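Local structure of malonyl coenzyme A-acyl carrier protein transacylase (Helicobacter pylori, 2H1Y) at residues L156-R161 / P190-M195; W166-N171 / V177-K182; G173-L178 / K290-R295; S239-E244 / L256-T261. The protein probably catalyses the transfer of the malonyl group from malonyl-CoA to holo-acyl carrier protein, giving malonyl-ACP and free CoA. All coordinates share one frame; numbering follows the deposited sequence.

Contacts 1, 2 and 3 all involve the small antiparallel-sheet unit of 142-202, whereas contact 4 is built on the loop between strands 236-238 and 245-246 at the edge of the larger mixed sheet. Contact 2 is the buried one, and its chemistry is mostly backbone hydrogen bonding within a hairpin. Contact 1 packs two helices of the same unit, 152-160 and 189-195, through apolar side chains and is partly buried; C159 of its first helix reaches C167 and L178 of contact 2. Contact 3 shares V177 and L178 with contact 2 but lies at the surface, where the start of strand 175-179 and the turn before it lightly touch helix 288-294 and R295. Contact 4, also partly buried, combines an alanine-leucine touch with polar groups of both segments that share the carboxylate of E107.

Contact 1 of 4, residues L156-R161 / P190-M195; sequences LSLCQR and PTLKEM
L158 reaches out from helix 152-160 to meet L192 and M195 of helix 189-195, and one methyl group does nearly all the work. Its CG stands anti to the backbone N (chi1 167°), which carries the branch across the gap between the helices. CD2 of L158 then comes to 4.1 Å from CD2 of L192, the two leucines crossing at about a right angle so that they meet methyl to methyl. The same CD2 lies 4.0 Å from SD of M195, whose side chain approaches at a slant. M195 runs extended through chi2 and bends at chi3 (74°), which turns CE aside and leaves SD against the leucine.

The other methyl of L158, CD1, sits 3.3 Å above the guanidinium plane of R161, shifted toward the rim of the group. R161, the first residue beyond the helix, thus lies over the leucine, and CG2 of T191 approaches its edge, 4.3 Å from NH2, near the plane. R161 and T191 flank the apolar centre at the more exposed margin. On the inner side L192 continues onto M145 and V147 of strand 142-148 and L155 of the first helix. Such a pair of neighbouring helices packed over one face of a four-stranded antiparallel sheet, in a beta-alpha-beta-beta-alpha-beta order, is characteristic of the ferredoxin-like small subdomain of the FabD acyltransferases.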
loop_
_atom_site.group_PDB
_atom_site.type_symbol
_atom_site.label_atom_id
_atom_site.label_comp_id
_atom_site.label_asym_id
_atom_site.label_seq_id
_atom_site.Cartn_x
_atom_site.Cartn_y
_atom_site.Cartn_z
ATOM N N LEU A 156 2.348 21.955 0.331
ATOM C CA LEU A 156 3.773 21.818 0.175
ATOM C C LEU A 156 4.458 23.029 0.793
ATOM O O LEU A 156 5.289 22.888 1.701
ATOM C CB LEU A 156 4.142 21.646 -1.296
ATOM C CG LEU A 156 5.460 20.884 -1.503
ATOM C CD1 LEU A 156 5.285 19.359 -1.379
ATOM C CD2 LEU A 156 6.089 21.246 -2.845
ATOM N N SER A 157 4.076 24.225 0.361
ATOM C CA SER A 157 4.729 25.415 0.904
ATOM C C SER A 157 4.357 25.716 2.343
ATOM O O SER A 157 5.156 26.303 3.071
ATOM C CB SER A 157 4.556 26.644 0.012
ATOM O OG SER A 157 3.245 26.710 -0.481
ATOM N N LEU A 158 3.170 25.299 2.772
ATOM C CA LEU A 158 2.829 25.429 4.190
ATOM C C LEU A 158 3.719 24.536 5.052
ATOM O O LEU A 158 4.215 24.973 6.091
ATOM C CB LEU A 158 1.360 25.137 4.452
ATOM C CG LEU A 158 0.939 24.940 5.913
ATOM C CD1 LEU A 158 1.112 26.199 6.718
ATOM C CD2 LEU A 158 -0.498 24.508 5.979
ATOM N N CYS A 159 3.950 23.301 4.619
ATOM C CA CYS A 159 4.771 22.383 5.418
ATOM C C CYS A 159 6.206 22.849 5.486
ATOM O O CYS A 159 6.832 22.771 6.533
ATOM C CB CYS A 159 4.683 20.951 4.892
ATOM S SG CYS A 159 3.146 20.127 5.352
ATOM N N GLN A 160 6.703 23.361 4.361
ATOM C CA GLN A 160 8.087 23.823 4.226
ATOM C C GLN A 160 8.395 25.060 5.041
ATOM O O GLN A 160 9.538 25.280 5.427
ATOM C CB GLN A 160 8.442 24.062 2.757
ATOM C CG GLN A 160 8.596 22.754 1.967
ATOM C CD GLN A 160 8.981 22.994 0.522
ATOM O OE1 GLN A 160 9.183 24.144 0.108
ATOM N NE2 GLN A 160 9.084 21.911 -0.261
ATOM N N ARG A 161 7.377 25.857 5.316
ATOM C CA ARG A 161 7.544 26.969 6.239
ATOM C C ARG A 161 7.117 26.625 7.690
ATOM O O ARG A 161 7.017 27.510 8.537
ATOM C CB ARG A 161 6.836 28.220 5.683
ATOM C CG ARG A 161 5.340 28.259 5.874
ATOM C CD ARG A 161 4.958 29.272 6.961
ATOM N NE ARG A 161 3.506 29.321 7.190
ATOM C CZ ARG A 161 2.609 29.496 6.229
ATOM N NH1 ARG A 161 3.003 29.639 4.972
ATOM N NH2 ARG A 161 1.316 29.506 6.521
ATOM N N PRO A 190 -6.544 26.023 12.210
ATOM C CA PRO A 190 -7.224 27.277 11.855
ATOM C C PRO A 190 -6.696 27.885 10.560
ATOM O O PRO A 190 -7.408 28.635 9.895
ATOM C CB PRO A 190 -6.900 28.219 13.028
ATOM C CG PRO A 190 -6.153 27.386 14.050
ATOM C CD PRO A 190 -5.604 26.203 13.331
ATOM N N THR A 191 -5.449 27.568 10.228
ATOM C CA THR A 191 -4.808 28.003 9.001
ATOM C C THR A 191 -5.287 27.136 7.830
ATOM O O THR A 191 -5.552 27.641 6.740
ATOM C CB THR A 191 -3.276 27.915 9.142
ATOM O OG1 THR A 191 -2.897 28.264 10.486
ATOM C CG2 THR A 191 -2.569 28.834 8.145
ATOM N N LEU A 192 -5.408 25.831 8.061
ATOM C CA LEU A 192 -5.932 24.925 7.049
ATOM C C LEU A 192 -7.362 25.293 6.723
ATOM O O LEU A 192 -7.736 25.388 5.555
ATOM C CB LEU A 192 -5.867 23.483 7.530
ATOM C CG LEU A 192 -4.488 22.833 7.521
ATOM C CD1 LEU A 192 -4.475 21.576 8.379
ATOM C CD2 LEU A 192 -4.062 22.534 6.120
ATOM N N LYS A 193 -8.142 25.529 7.774
ATOM C CA LYS A 193 -9.535 25.928 7.648
ATOM C C LYS A 193 -9.640 27.105 6.694
ATOM O O LYS A 193 -10.418 27.080 5.737
ATOM C CB LYS A 193 -10.093 26.311 9.021
ATOM C CG LYS A 193 -11.530 26.846 9.014
ATOM C CD LYS A 193 -12.515 25.858 9.623
ATOM C CE LYS A 193 -12.789 26.194 11.090
ATOM N NZ LYS A 193 -13.803 25.274 11.699
ATOM N N GLU A 194 -8.829 28.122 6.961
ATOM C CA GLU A 194 -8.847 29.362 6.212
ATOM C C GLU A 194 -8.389 29.162 4.776
ATOM O O GLU A 194 -8.714 29.954 3.904
ATOM C CB GLU A 194 -7.938 30.361 6.905
ATOM C CG GLU A 194 -8.106 31.792 6.462
ATOM C CD GLU A 194 -7.025 32.684 7.019
ATOM O OE1 GLU A 194 -6.959 33.851 6.599
ATOM O OE2 GLU A 194 -6.237 32.225 7.869
ATOM N N MET A 195 -7.630 28.096 4.542
ATOM C CA MET A 195 -7.126 27.774 3.209
ATOM C C MET A 195 -8.160 26.959 2.415
ATOM O O MET A 195 -7.984 26.716 1.223
ATOM C CB MET A 195 -5.804 27.006 3.306
ATOM C CG MET A 195 -4.617 27.780 3.875
ATOM S SD MET A 195 -3.095 26.764 4.015
ATOM C CE MET A 195 -2.605 26.668 2.298
#

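Contact 2 of 4, residues W166-N171 / V177-K182; sequences WCANFN and VLAGVK
W166 and A179 pair through two backbone hydrogen bonds, from W166 N to A179 O (2.8 Å) and from A179 N to W166 O (2.6 Å). Farther along, V177 O accepts from both A168 N at 2.7 Å and N169 N at 3.1 Å, while V177 N returns a bond to N169 O. Two residues thus stand against one, a classic beta bulge. A168 supplies the kink with a helix-like psi of -34°, and its N-H meets the shared carbonyl almost head-on, whereas that of N169 comes in tilted 20° from the carbonyl plane.

Apolar contacts line both faces. C167 SG lies 3.7 Å from L178 CD2, and C159 of helix 152-160 covers this pair. On the other face A168 CB is 3.9 Å from A179 CB. N169 and V177 run side by side there, with N169 CB 3.6 Å from V177 CB.

The W166 ring makes an edge contact with the backbone, at A179 O and G180 CA. Among the polar side chains, N171 rests its ND2 on V177 CG2 at 3.7 Å while bonding to Q175; its OD1 is held by H103 NE2. The hairpin owes its cohesion mainly to main-chain bonds, and at the bulge the single carbonyl of V177 takes up both N-H groups.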
loop_
_atom_site.group_PDB
_atom_site.type_symbol
_atom_site.label_atom_id
_atom_site.label_comp_id
_atom_site.label_asym_id
_atom_site.label_seq_id
_atom_site.Cartn_x
_atom_site.Cartn_y
_atom_site.Cartn_z
ATOM N N TRP A 166 5.217 17.483 7.490
ATOM C CA TRP A 166 5.578 17.173 6.121
ATOM C C TRP A 166 4.396 16.587 5.367
ATOM O O TRP A 166 3.550 15.911 5.948
ATOM C CB TRP A 166 6.717 16.150 6.109
ATOM C CG TRP A 166 8.033 16.667 6.659
ATOM C CD1 TRP A 166 9.040 17.277 5.953
ATOM C CD2 TRP A 166 8.482 16.604 8.022
ATOM N NE1 TRP A 166 10.081 17.600 6.795
ATOM C CE2 TRP A 166 9.766 17.208 8.069
ATOM C CE3 TRP A 166 7.927 16.103 9.204
ATOM C CZ2 TRP A 166 10.495 17.323 9.244
ATOM C CZ3 TRP A 166 8.649 16.221 10.373
ATOM C CH2 TRP A 166 9.919 16.836 10.388
ATOM N N CYS A 167 4.356 16.831 4.068
ATOM C CA CYS A 167 3.479 16.112 3.162
ATOM C C CYS A 167 3.919 14.653 2.958
ATOM O O CYS A 167 5.071 14.371 2.600
ATOM C CB CYS A 167 3.446 16.840 1.820
ATOM S SG CYS A 167 2.715 18.485 1.904
ATOM N N ALA A 168 2.985 13.727 3.148
ATOM C CA ALA A 168 3.304 12.295 3.142
ATOM C C ALA A 168 2.615 11.488 2.045
ATOM O O ALA A 168 3.170 10.503 1.552
ATOM C CB ALA A 168 3.011 11.697 4.497
ATOM N N ASN A 169 1.395 11.878 1.693
ATOM C CA ASN A 169 0.706 11.286 0.551
ATOM C C ASN A 169 0.134 12.377 -0.324
ATOM O O ASN A 169 -0.456 13.348 0.185
ATOM C CB ASN A 169 -0.490 10.441 0.980
ATOM C CG ASN A 169 -0.126 9.245 1.826
ATOM O OD1 ASN A 169 1.049 8.933 2.084
ATOM N ND2 ASN A 169 -1.163 8.553 2.276
ATOM N N PHE A 170 0.261 12.199 -1.632
ATOM C CA PHE A 170 -0.559 12.931 -2.585
ATOM C C PHE A 170 -1.523 11.950 -3.271
ATOM O O PHE A 170 -1.196 11.281 -4.261
ATOM C CB PHE A 170 0.315 13.694 -3.597
ATOM C CG PHE A 170 1.292 14.669 -2.961
ATOM C CD1 PHE A 170 2.666 14.480 -3.094
ATOM C CD2 PHE A 170 0.836 15.775 -2.245
ATOM C CE1 PHE A 170 3.576 15.374 -2.520
ATOM C CE2 PHE A 170 1.734 16.668 -1.662
ATOM C CZ PHE A 170 3.113 16.464 -1.802
ATOM N N ASN A 171 -2.727 11.871 -2.728
ATOM C CA ASN A 171 -3.669 10.835 -3.132
ATOM C C ASN A 171 -4.608 11.269 -4.233
ATOM O O ASN A 171 -5.409 10.457 -4.741
ATOM C CB ASN A 171 -4.433 10.335 -1.919
ATOM C CG ASN A 171 -3.547 9.591 -0.962
ATOM O OD1 ASN A 171 -2.543 8.989 -1.354
ATOM N ND2 ASN A 171 -3.908 9.622 0.304
ATOM N N VAL A 177 -2.191 13.668 2.755
ATOM C CA VAL A 177 -1.896 13.200 4.097
ATOM C C VAL A 177 -0.608 13.855 4.572
ATOM O O VAL A 177 0.394 13.837 3.866
ATOM C CB VAL A 177 -1.800 11.667 4.142
ATOM C CG1 VAL A 177 -1.530 11.184 5.566
ATOM C CG2 VAL A 177 -3.091 11.058 3.624
ATOM N N LEU A 178 -0.661 14.464 5.755
ATOM C CA LEU A 178 0.497 15.118 6.348
ATOM C C LEU A 178 1.061 14.259 7.464
ATOM O O LEU A 178 0.324 13.488 8.079
ATOM C CB LEU A 178 0.160 16.517 6.855
ATOM C CG LEU A 178 -0.514 17.492 5.876
ATOM C CD1 LEU A 178 -0.892 18.790 6.587
ATOM C CD2 LEU A 178 0.272 17.769 4.593
ATOM N N ALA A 179 2.366 14.365 7.707
ATOM C CA ALA A 179 2.982 13.580 8.772
ATOM C C ALA A 179 3.743 14.487 9.716
ATOM O O ALA A 179 4.195 15.557 9.324
ATOM C CB ALA A 179 3.882 12.522 8.204
ATOM N N GLY A 180 3.874 14.064 10.970
ATOM C CA GLY A 180 4.646 14.838 11.928
ATOM C C GLY A 180 4.309 14.673 13.394
ATOM O O GLY A 180 3.738 13.655 13.813
ATOM N N VAL A 181 4.710 15.677 14.177
ATOM C CA VAL A 181 4.451 15.685 15.604
ATOM C C VAL A 181 3.006 16.115 15.749
ATOM O O VAL A 181 2.576 17.117 15.161
ATOM C CB VAL A 181 5.421 16.625 16.386
ATOM C CG1 VAL A 181 5.093 16.633 17.874
ATOM C CG2 VAL A 181 6.870 16.214 16.168
ATOM N N LYS A 182 2.262 15.311 16.499
ATOM C CA LYS A 182 0.835 15.491 16.690
ATOM C C LYS A 182 0.473 16.948 16.915
ATOM O O LYS A 182 -0.143 17.563 16.056
ATOM C CB LYS A 182 0.344 14.631 17.852
ATOM C CG LYS A 182 -1.130 14.804 18.159
ATOM C CD LYS A 182 -1.969 13.967 17.238
ATOM C CE LYS A 182 -2.561 12.807 17.995
ATOM N NZ LYS A 182 -3.938 13.165 18.368
#

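Contact 3 of 4, residues G173-L178 / K290-R295; sequences GMQVVL and KGLNKR
Q175 and L292 meet where the amide of the glutamine lies against a leucine methyl: NE2 of Q175 is 3.7 Å from CD2 of L292, and the two side chains cross at about a right angle. The second touch joins backbone to side chain. CA of G173 sits 3.8 Å from CB of R295, with G173 in the left-handed region (phi 59°), in the tight turn of the hairpin. R295 begins toward the glycine, but bends at chi2 and chi3 lead its guanidinium elsewhere, so only its CB and CG take part.

In the next shell, an extended side chain delivers the Q175 amide, with CG opposite the backbone N (chi1 -163°), and a hydrogen bond from N171 ND2 to OE1 holds it. L292 also packs on N171, which therefore steadies the glutamine and touches its apolar partner. The neighbouring N293 anchors the helix, OD1 to Y266 OH and ND2 to T301 OG1.

Farther out, backbone bonds of V176 with V147 and L178 with M145 tie strand 175-179 to strand 142-148, and M174 bonds with G149 just beyond them. This light surface contact links the start of a strand of the antiparallel sheet to helix 288-294, which follows strand 279-283 of the mixed sheet.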
loop_
_atom_site.group_PDB
_atom_site.type_symbol
_atom_site.label_atom_id
_atom_site.label_comp_id
_atom_site.label_asym_id
_atom_site.label_seq_id
_atom_site.Cartn_x
_atom_site.Cartn_y
_atom_site.Cartn_z
ATOM N N GLY A 173 -7.452 14.217 -5.983
ATOM C CA GLY A 173 -8.788 14.661 -5.609
ATOM C C GLY A 173 -8.658 15.553 -4.405
ATOM O O GLY A 173 -9.515 15.536 -3.514
ATOM N N MET A 174 -7.552 16.306 -4.373
ATOM C CA MET A 174 -7.239 17.237 -3.285
ATOM C C MET A 174 -7.247 16.582 -1.910
ATOM O O MET A 174 -7.633 17.185 -0.908
ATOM C CB MET A 174 -8.153 18.457 -3.364
ATOM C CG MET A 174 -7.976 19.163 -4.725
ATOM S SD MET A 174 -8.826 20.732 -4.802
ATOM C CE MET A 174 -7.747 21.770 -3.825
ATOM N N GLN A 175 -6.816 15.321 -1.884
ATOM C CA GLN A 175 -6.612 14.599 -0.635
ATOM C C GLN A 175 -5.118 14.465 -0.355
ATOM O O GLN A 175 -4.392 13.838 -1.124
ATOM C CB GLN A 175 -7.271 13.216 -0.677
ATOM C CG GLN A 175 -7.439 12.614 0.714
ATOM C CD GLN A 175 -7.457 11.099 0.717
ATOM O OE1 GLN A 175 -6.420 10.449 0.949
ATOM N NE2 GLN A 175 -8.636 10.523 0.470
ATOM N N VAL A 176 -4.671 15.063 0.742
ATOM C CA VAL A 176 -3.259 15.071 1.104
ATOM C C VAL A 176 -3.067 14.636 2.553
ATOM O O VAL A 176 -3.706 15.147 3.464
ATOM C CB VAL A 176 -2.599 16.458 0.797
ATOM C CG1 VAL A 176 -1.173 16.544 1.297
ATOM C CG2 VAL A 176 -2.637 16.746 -0.734
ATOM N N VAL A 177 -2.191 13.668 2.755
ATOM C CA VAL A 177 -1.896 13.200 4.097
ATOM C C VAL A 177 -0.608 13.855 4.572
ATOM O O VAL A 177 0.394 13.837 3.866
ATOM C CB VAL A 177 -1.800 11.667 4.142
ATOM C CG1 VAL A 177 -1.530 11.184 5.566
ATOM C CG2 VAL A 177 -3.091 11.058 3.624
ATOM N N LEU A 178 -0.661 14.464 5.755
ATOM C CA LEU A 178 0.497 15.118 6.348
ATOM C C LEU A 178 1.061 14.259 7.464
ATOM O O LEU A 178 0.324 13.488 8.079
ATOM C CB LEU A 178 0.160 16.517 6.855
ATOM C CG LEU A 178 -0.514 17.492 5.876
ATOM C CD1 LEU A 178 -0.892 18.790 6.587
ATOM C CD2 LEU A 178 0.272 17.769 4.593
ATOM N N LYS A 290 -9.577 1.867 -5.555
ATOM C CA LYS A 290 -10.769 2.118 -6.374
ATOM C C LYS A 290 -11.320 3.536 -6.170
ATOM O O LYS A 290 -11.662 4.217 -7.143
ATOM C CB LYS A 290 -11.883 1.123 -6.056
ATOM C CG LYS A 290 -12.880 0.984 -7.169
ATOM C CD LYS A 290 -14.054 0.112 -6.777
ATOM C CE LYS A 290 -14.911 -0.154 -8.001
ATOM N NZ LYS A 290 -16.129 -0.933 -7.657
ATOM N N GLY A 291 -11.406 3.948 -4.895
ATOM C CA GLY A 291 -11.894 5.262 -4.489
ATOM C C GLY A 291 -11.016 6.367 -5.029
ATOM O O GLY A 291 -11.507 7.243 -5.736
ATOM N N LEU A 292 -9.713 6.310 -4.738
ATOM C CA LEU A 292 -8.796 7.344 -5.187
ATOM C C LEU A 292 -8.790 7.530 -6.704
ATOM O O LEU A 292 -8.606 8.643 -7.178
ATOM C CB LEU A 292 -7.386 7.102 -4.665
ATOM C CG LEU A 292 -7.165 7.110 -3.144
ATOM C CD1 LEU A 292 -5.694 6.824 -2.803
ATOM C CD2 LEU A 292 -7.637 8.422 -2.449
ATOM N N ASN A 293 -9.000 6.457 -7.457
ATOM C CA ASN A 293 -9.052 6.540 -8.919
ATOM C C ASN A 293 -10.305 7.206 -9.468
ATOM O O ASN A 293 -10.286 7.727 -10.573
ATOM C CB ASN A 293 -8.905 5.170 -9.572
ATOM C CG ASN A 293 -7.526 4.556 -9.359
ATOM O OD1 ASN A 293 -6.614 5.168 -8.773
ATOM N ND2 ASN A 293 -7.375 3.328 -9.825
ATOM N N LYS A 294 -11.401 7.174 -8.717
ATOM C CA LYS A 294 -12.611 7.875 -9.142
ATOM C C LYS A 294 -12.215 9.281 -9.532
ATOM O O LYS A 294 -12.588 9.749 -10.606
ATOM C CB LYS A 294 -13.662 7.932 -8.018
ATOM C CG LYS A 294 -14.386 6.615 -7.720
ATOM C CD LYS A 294 -14.903 5.936 -8.991
ATOM C CE LYS A 294 -15.525 4.591 -8.674
ATOM N NZ LYS A 294 -16.335 4.117 -9.819
ATOM N N ARG A 295 -11.416 9.922 -8.672
ATOM C CA ARG A 295 -10.986 11.307 -8.878
ATOM C C ARG A 295 -9.797 11.434 -9.841
ATOM O O ARG A 295 -9.401 12.536 -10.191
ATOM C CB ARG A 295 -10.610 11.983 -7.545
ATOM C CG ARG A 295 -11.464 11.646 -6.310
ATOM C CD ARG A 295 -12.721 12.513 -6.180
ATOM N NE ARG A 295 -13.880 11.747 -6.633
ATOM C CZ ARG A 295 -14.475 11.915 -7.809
ATOM N NH1 ARG A 295 -14.054 12.870 -8.632
ATOM N NH2 ARG A 295 -15.498 11.143 -8.152
#

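Contact 4 of 4, residues S239-E244 / L256-T261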
loop_
_atom_site.group_PDB
_atom_site.type_symbol
_atom_site.label_atom_id
_atom_site.label_comp_id
_atom_site.label_asym_id
_atom_site.label_seq_id
_atom_site.Cartn_x
_atom_site.Cartn_y
_atom_site.Cartn_z
ATOM N N SER A 239 7.318 3.420 -8.885
ATOM C CA SER A 239 7.776 3.883 -7.585
ATOM C C SER A 239 6.903 5.022 -7.032
ATOM O O SER A 239 6.737 6.052 -7.684
ATOM C CB SER A 239 9.241 4.322 -7.693
ATOM O OG SER A 239 9.613 5.209 -6.638
ATOM N N ASN A 240 6.360 4.850 -5.830
ATOM C CA ASN A 240 5.724 5.973 -5.138
ATOM C C ASN A 240 6.705 7.122 -4.946
ATOM O O ASN A 240 6.295 8.286 -4.873
ATOM C CB ASN A 240 5.183 5.575 -3.762
ATOM C CG ASN A 240 3.996 4.603 -3.825
ATOM O OD1 ASN A 240 3.369 4.401 -4.864
ATOM N ND2 ASN A 240 3.683 4.017 -2.687
ATOM N N ALA A 241 7.997 6.803 -4.873
ATOM C CA ALA A 241 9.006 7.825 -4.580
ATOM C C ALA A 241 9.367 8.739 -5.780
ATOM O O ALA A 241 9.418 9.968 -5.627
ATOM C CB ALA A 241 10.237 7.198 -3.962
ATOM N N THR A 242 9.565 8.143 -6.964
ATOM C CA THR A 242 9.996 8.879 -8.165
ATOM C C THR A 242 9.004 8.844 -9.340
ATOM O O THR A 242 9.218 9.474 -10.366
ATOM C CB THR A 242 11.392 8.369 -8.707
ATOM O OG1 THR A 242 11.254 7.055 -9.275
ATOM C CG2 THR A 242 12.459 8.360 -7.630
ATOM N N ASN A 243 7.934 8.083 -9.225
ATOM C CA ASN A 243 7.007 7.946 -10.339
ATOM C C ASN A 243 7.697 7.457 -11.616
ATOM O O ASN A 243 7.320 7.830 -12.725
ATOM C CB ASN A 243 6.212 9.249 -10.570
ATOM C CG ASN A 243 5.183 9.126 -11.696
ATOM O OD1 ASN A 243 4.840 10.109 -12.343
ATOM N ND2 ASN A 243 4.713 7.917 -11.946
ATOM N N GLU A 244 8.695 6.598 -11.442
ATOM C CA GLU A 244 9.399 5.952 -12.542
ATOM C C GLU A 244 9.359 4.432 -12.345
ATOM O O GLU A 244 9.529 3.952 -11.231
ATOM C CB GLU A 244 10.853 6.457 -12.620
ATOM C CG GLU A 244 10.977 7.984 -12.894
ATOM C CD GLU A 244 12.375 8.573 -12.602
ATOM O OE1 GLU A 244 12.972 8.244 -11.543
ATOM O OE2 GLU A 244 12.869 9.386 -13.434
ATOM N N LEU A 256 12.446 1.081 -2.705
ATOM C CA LEU A 256 11.689 0.733 -1.501
ATOM C C LEU A 256 12.315 1.343 -0.249
ATOM O O LEU A 256 11.636 1.446 0.772
ATOM C CB LEU A 256 11.539 -0.783 -1.336
ATOM C CG LEU A 256 10.605 -1.533 -2.297
ATOM C CD1 LEU A 256 10.598 -3.028 -2.042
ATOM C CD2 LEU A 256 9.154 -0.993 -2.260
ATOM N N SER A 257 13.592 1.747 -0.325
ATOM C CA SER A 257 14.277 2.425 0.797
ATOM C C SER A 257 13.795 3.849 0.848
ATOM O O SER A 257 13.293 4.329 1.858
ATOM C CB SER A 257 15.795 2.523 0.582
ATOM O OG SER A 257 16.475 1.286 0.652
ATOM N N LEU A 258 13.983 4.512 -0.279
ATOM C CA LEU A 258 13.753 5.924 -0.426
ATOM C C LEU A 258 12.274 6.291 -0.205
ATOM O O LEU A 258 11.956 7.368 0.334
ATOM C CB LEU A 258 14.230 6.328 -1.827
ATOM C CG LEU A 258 14.690 7.756 -2.101
ATOM C CD1 LEU A 258 13.720 8.477 -3.063
ATOM C CD2 LEU A 258 14.972 8.561 -0.810
ATOM N N GLN A 259 11.393 5.383 -0.615
ATOM C CA GLN A 259 9.961 5.522 -0.420
ATOM C C GLN A 259 9.633 6.029 0.985
ATOM O O GLN A 259 8.916 7.025 1.133
ATOM C CB GLN A 259 9.283 4.172 -0.672
ATOM C CG GLN A 259 7.786 4.259 -0.865
ATOM C CD GLN A 259 7.075 3.114 -0.210
ATOM O OE1 GLN A 259 7.269 2.841 0.982
ATOM N NE2 GLN A 259 6.259 2.418 -0.982
ATOM N N LEU A 260 10.208 5.356 1.993
ATOM C CA LEU A 260 9.952 5.583 3.430
ATOM C C LEU A 260 10.085 7.019 3.906
ATOM O O LEU A 260 9.428 7.404 4.852
ATOM C CB LEU A 260 10.869 4.707 4.280
ATOM C CG LEU A 260 10.807 3.206 3.996
ATOM C CD1 LEU A 260 12.009 2.509 4.590
ATOM C CD2 LEU A 260 9.504 2.591 4.512
ATOM N N THR A 261 10.952 7.795 3.267
ATOM C CA THR A 261 11.164 9.185 3.679
ATOM C C THR A 261 10.639 10.186 2.661
ATOM O O THR A 261 10.717 11.386 2.880
ATOM C CB THR A 261 12.659 9.474 4.091
ATOM O OG1 THR A 261 13.532 9.349 2.961
ATOM C CG2 THR A 261 13.105 8.482 5.134
#
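An ST motif shapes the turn that sets N240 and A241 against L258 and Q259 at the end of helix 249-259. S239 OG accepts from T242 N at 3.0 Å with a fairly straight N-H (159°), and more weakly from A241 N; S239 O takes N243 N at 2.8 Å. Farther round, T242 OG1 donates to E244 OE1 at 3.1 Å, on the anti side of the carboxylate.

The turn pushes the A241 methyl forward: its CB lies 3.8 Å from CD1 of L258 and 3.9 Å from CA of Q259. Beside it, N240 and Q259 run alongside each other, pointing the same way, with CB of N240 4.1 Å from CG of Q259 and their amide planes only 11° apart. A bend at chi2 brings the Q259 amide round.

That amide is held from outside the contact, OE1 by R129 NH2 and NE2 by S104 O and E107 OE2. Because E107 OE2 also accepts from N240 N, one carboxylate oxygen bridges both segments. Q259 O is hydrogen-bonded to H210 ND1. S104 belongs to the GHSLG nucleophile elbow, and its gathering here with H210 and R129 is consistent with the active site of FabD acyltransferases.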